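Local coordinates for SAM-dependent methyltransferase (PDB 5EPE), which binds S-adenosyl-L-homocysteine, the spent form of the methyl donor, and probably transfers methyl groups from S-adenosylmethionine to an acceptor substrate, at residues E23-L28 against C52-D57. Numbering follows the deposited sequence.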
ATOM      1  N   GLU A  23       6.277  32.791 -23.280  1.00 26.15           N
ATOM      2  CA  GLU A  23       7.519  32.092 -23.559  1.00 26.51           C
ATOM      3  C   GLU A  23       7.207  30.746 -24.226  1.00 23.12           C
ATOM      4  O   GLU A  23       7.858  30.334 -25.172  1.00 21.88           O
ATOM      5  CB  GLU A  23       8.321  31.921 -22.270  1.00 29.76           C
ATOM      6  CG  GLU A  23       8.767  33.243 -21.565  1.00 34.91           C
ATOM      7  CD  GLU A  23       7.667  34.131 -20.851  1.00 38.14           C
ATOM      8  OE1 GLU A  23       6.505  33.767 -20.607  1.00 36.97           O
ATOM      9  OE2 GLU A  23       7.980  35.291 -20.499  1.00 48.37           O
ATOM     10  N   LYS A  24       6.165  30.063 -23.765  1.00 21.26           N
ATOM     11  CA  LYS A  24       5.732  28.823 -24.429  1.00 20.90           C
ATOM     12  C   LYS A  24       5.244  29.007 -25.845  1.00 20.74           C
ATOM     13  O   LYS A  24       5.551  28.217 -26.737  1.00 19.50           O
ATOM     14  CB  LYS A  24       4.696  28.113 -23.614  1.00 21.49           C
ATOM     15  CG  LYS A  24       5.399  27.417 -22.467  1.00 23.55           C
ATOM     16  CD  LYS A  24       4.532  26.628 -21.581  1.00 24.01           C
ATOM     17  CE  LYS A  24       5.308  26.125 -20.354  1.00 24.04           C
ATOM     18  NZ  LYS A  24       6.145  24.992 -20.728  1.00 23.19           N
ATOM     19  N   LEU A  25       4.463  30.045 -26.061  1.00 21.62           N
ATOM     20  CA  LEU A  25       4.017  30.370 -27.388  1.00 22.91           C
ATOM     21  C   LEU A  25       5.186  30.668 -28.363  1.00 23.19           C
ATOM     22  O   LEU A  25       5.148  30.233 -29.520  1.00 24.14           O
ATOM     23  CB  LEU A  25       3.074  31.569 -27.298  1.00 24.89           C
ATOM     24  CG  LEU A  25       2.137  31.792 -28.453  1.00 27.27           C
ATOM     25  CD1 LEU A  25       1.223  30.596 -28.828  1.00 26.37           C
ATOM     26  CD2 LEU A  25       1.311  33.072 -28.159  1.00 28.45           C
ATOM     27  N   ALA A  26       6.224  31.373 -27.899  1.00 22.97           N
ATOM     28  CA  ALA A  26       7.386  31.640 -28.729  1.00 23.80           C
ATOM     29  C   ALA A  26       8.185  30.339 -28.952  1.00 23.22           C
ATOM     30  O   ALA A  26       8.716  30.105 -30.011  1.00 23.55           O
ATOM     31  CB  ALA A  26       8.271  32.709 -28.109  1.00 25.31           C
ATOM     32  N   THR A  27       8.292  29.502 -27.934  1.00 22.32           N
ATOM     33  CA  THR A  27       8.974  28.221 -28.088  1.00 22.05           C
ATOM     34  C   THR A  27       8.312  27.402 -29.183  1.00 21.28           C
ATOM     35  O   THR A  27       8.995  26.745 -30.003  1.00 20.59           O
ATOM     36  CB  THR A  27       8.972  27.487 -26.731  1.00 21.98           C
ATOM     37  OG1 THR A  27       9.786  28.283 -25.863  1.00 22.78           O
ATOM     38  CG2 THR A  27       9.497  26.072 -26.833  1.00 22.02           C
ATOM     39  N   LEU A  28       6.974  27.424 -29.178  1.00 20.57           N
ATOM     40  CA  LEU A  28       6.219  26.675 -30.143  1.00 20.15           C
ATOM     41  C   LEU A  28       6.504  27.209 -31.564  1.00 21.07           C
ATOM     42  O   LEU A  28       6.708  26.404 -32.468  1.00 20.42           O
ATOM     43  CB  LEU A  28       4.723  26.693 -29.848  1.00 19.82           C
ATOM     44  CG  LEU A  28       3.805  26.004 -30.869  1.00 20.04           C
ATOM     45  CD1 LEU A  28       4.064  24.513 -31.011  1.00 20.94           C
ATOM     46  CD2 LEU A  28       2.373  26.271 -30.472  1.00 20.28           C
ATOM     47  N   CYS A  52      -0.296  37.000 -34.241  1.00 25.53           N
ATOM     48  CA  CYS A  52       0.396  38.280 -34.194  1.00 26.57           C
ATOM     49  C   CYS A  52       1.890  38.109 -33.851  1.00 26.96           C
ATOM     50  O   CYS A  52       2.737  38.736 -34.497  1.00 27.04           O
ATOM     51  CB  CYS A  52      -0.244  39.249 -33.217  1.00 27.30           C
ATOM     52  SG  CYS A  52      -1.875  39.767 -33.799  1.00 29.08           S
ATOM     53  N   THR A  53       2.199  37.308 -32.845  1.00 24.82           N
ATOM     54  CA  THR A  53       3.587  37.158 -32.399  1.00 25.41           C
ATOM     55  C   THR A  53       4.446  36.387 -33.387  1.00 25.53           C
ATOM     56  O   THR A  53       5.606  36.747 -33.588  1.00 26.03           O
ATOM     57  CB  THR A  53       3.701  36.532 -31.009  1.00 24.92           C
ATOM     58  OG1 THR A  53       3.025  35.259 -30.963  1.00 24.54           O
ATOM     59  CG2 THR A  53       3.122  37.467 -29.945  1.00 25.09           C
ATOM     60  N   TRP A  54       3.871  35.348 -34.025  1.00 24.73           N
ATOM     61  CA  TRP A  54       4.579  34.619 -35.092  1.00 25.45           C
ATOM     62  C   TRP A  54       4.760  35.466 -36.352  1.00 26.81           C
ATOM     63  O   TRP A  54       5.770  35.352 -37.034  1.00 28.12           O
ATOM     64  CB  TRP A  54       3.879  33.294 -35.405  1.00 25.10           C
ATOM     65  CG  TRP A  54       3.935  32.292 -34.230  1.00 24.33           C
ATOM     66  CD1 TRP A  54       4.507  32.471 -32.992  1.00 25.28           C
ATOM     67  CD2 TRP A  54       3.319  31.022 -34.196  1.00 23.97           C
ATOM     68  NE1 TRP A  54       4.293  31.353 -32.187  1.00 24.22           N
ATOM     69  CE2 TRP A  54       3.560  30.457 -32.906  1.00 23.81           C
ATOM     70  CE3 TRP A  54       2.579  30.288 -35.120  1.00 23.88           C
ATOM     71  CZ2 TRP A  54       3.100  29.178 -32.555  1.00 23.41           C
ATOM     72  CZ3 TRP A  54       2.132  29.020 -34.761  1.00 23.58           C
ATOM     73  CH2 TRP A  54       2.407  28.483 -33.504  1.00 23.35           C
ATOM     74  N   ALA A  55       3.812  36.334 -36.652  1.00 26.60           N
ATOM     75  CA  ALA A  55       4.008  37.273 -37.759  1.00 28.58           C
ATOM     76  C   ALA A  55       5.259  38.173 -37.500  1.00 29.93           C
ATOM     77  O   ALA A  55       6.127  38.319 -38.369  1.00 31.02           O
ATOM     78  CB  ALA A  55       2.747  38.111 -37.948  1.00 28.11           C
ATOM     79  N   ARG A  56       5.321  38.726 -36.290  1.00 30.16           N
ATOM     80  CA  ARG A  56       6.389  39.604 -35.832  1.00 32.45           C
ATOM     81  C   ARG A  56       7.709  38.852 -35.802  1.00 32.68           C
ATOM     82  O   ARG A  56       8.724  39.369 -36.223  1.00 33.63           O
ATOM     83  CB  ARG A  56       6.089  40.069 -34.402  1.00 32.33           C
ATOM     84  CG  ARG A  56       7.103  41.058 -33.817  1.00 34.67           C
ATOM     85  CD  ARG A  56       6.830  41.310 -32.345  1.00 34.35           C
ATOM     86  NE  ARG A  56       7.034  40.066 -31.582  1.00 33.56           N
ATOM     87  CZ  ARG A  56       6.539  39.810 -30.371  1.00 34.55           C
ATOM     88  NH1 ARG A  56       5.814  40.719 -29.736  1.00 35.26           N
ATOM     89  NH2 ARG A  56       6.755  38.625 -29.789  1.00 33.26           N
ATOM     90  N   ASP A  57       7.700  37.656 -35.257  1.00 30.69           N
ATOM     91  CA  ASP A  57       8.961  36.978 -34.988  1.00 32.09           C
ATOM     92  C   ASP A  57       9.458  36.089 -36.144  1.00 32.61           C
ATOM     93  O   ASP A  57      10.664  35.865 -36.262  1.00 34.51           O
ATOM     94  CB  ASP A  57       8.831  36.166 -33.690  1.00 30.91           C
ATOM     95  CG  ASP A  57       8.703  37.050 -32.469  1.00 31.32           C
ATOM     96  OD1 ASP A  57       9.105  38.239 -32.554  1.00 33.20           O
ATOM     97  OD2 ASP A  57       8.207  36.600 -31.415  1.00 30.28           O
TER
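The backbone O of L25 takes a hydrogen bond from W54 NE1, 3.0 Å away, and this bond ties together two helices of a Rossmann-like methyltransferase domain: helix 22-31, which precedes the first strand of the sheet, and helix 49-58, which joins strands 39-43 and 61-66. The N-H points fairly straight at its acceptor (158°), with the oxygen almost in the indole plane, yet the nitrogen stands above the carbonyl plane of L25. With the segment axes 10.2 Å apart at their closest and crossing at -55°, the long indole of W54 spans much of the gap. Tryptophan suits the place because one edge of its ring offers both a donor and hydrocarbon. W54 CG lies anti to its own carbonyl carbon (chi1 -66°), and from there the indole reaches across edge first. Next to the polar bond, buried L28 sets apolar CD2 and CG against the hydrocarbon end of the indole, CD2 3.6 Å from W54 CZ2. T53 points its hydroxyl back along its own helix to bond E49 O, which satisfies this buried polar group. That same hydroxyl oxygen, T53 OG1, lies 3.9 Å from L25 CD2, the two side chains crossing at about a right angle.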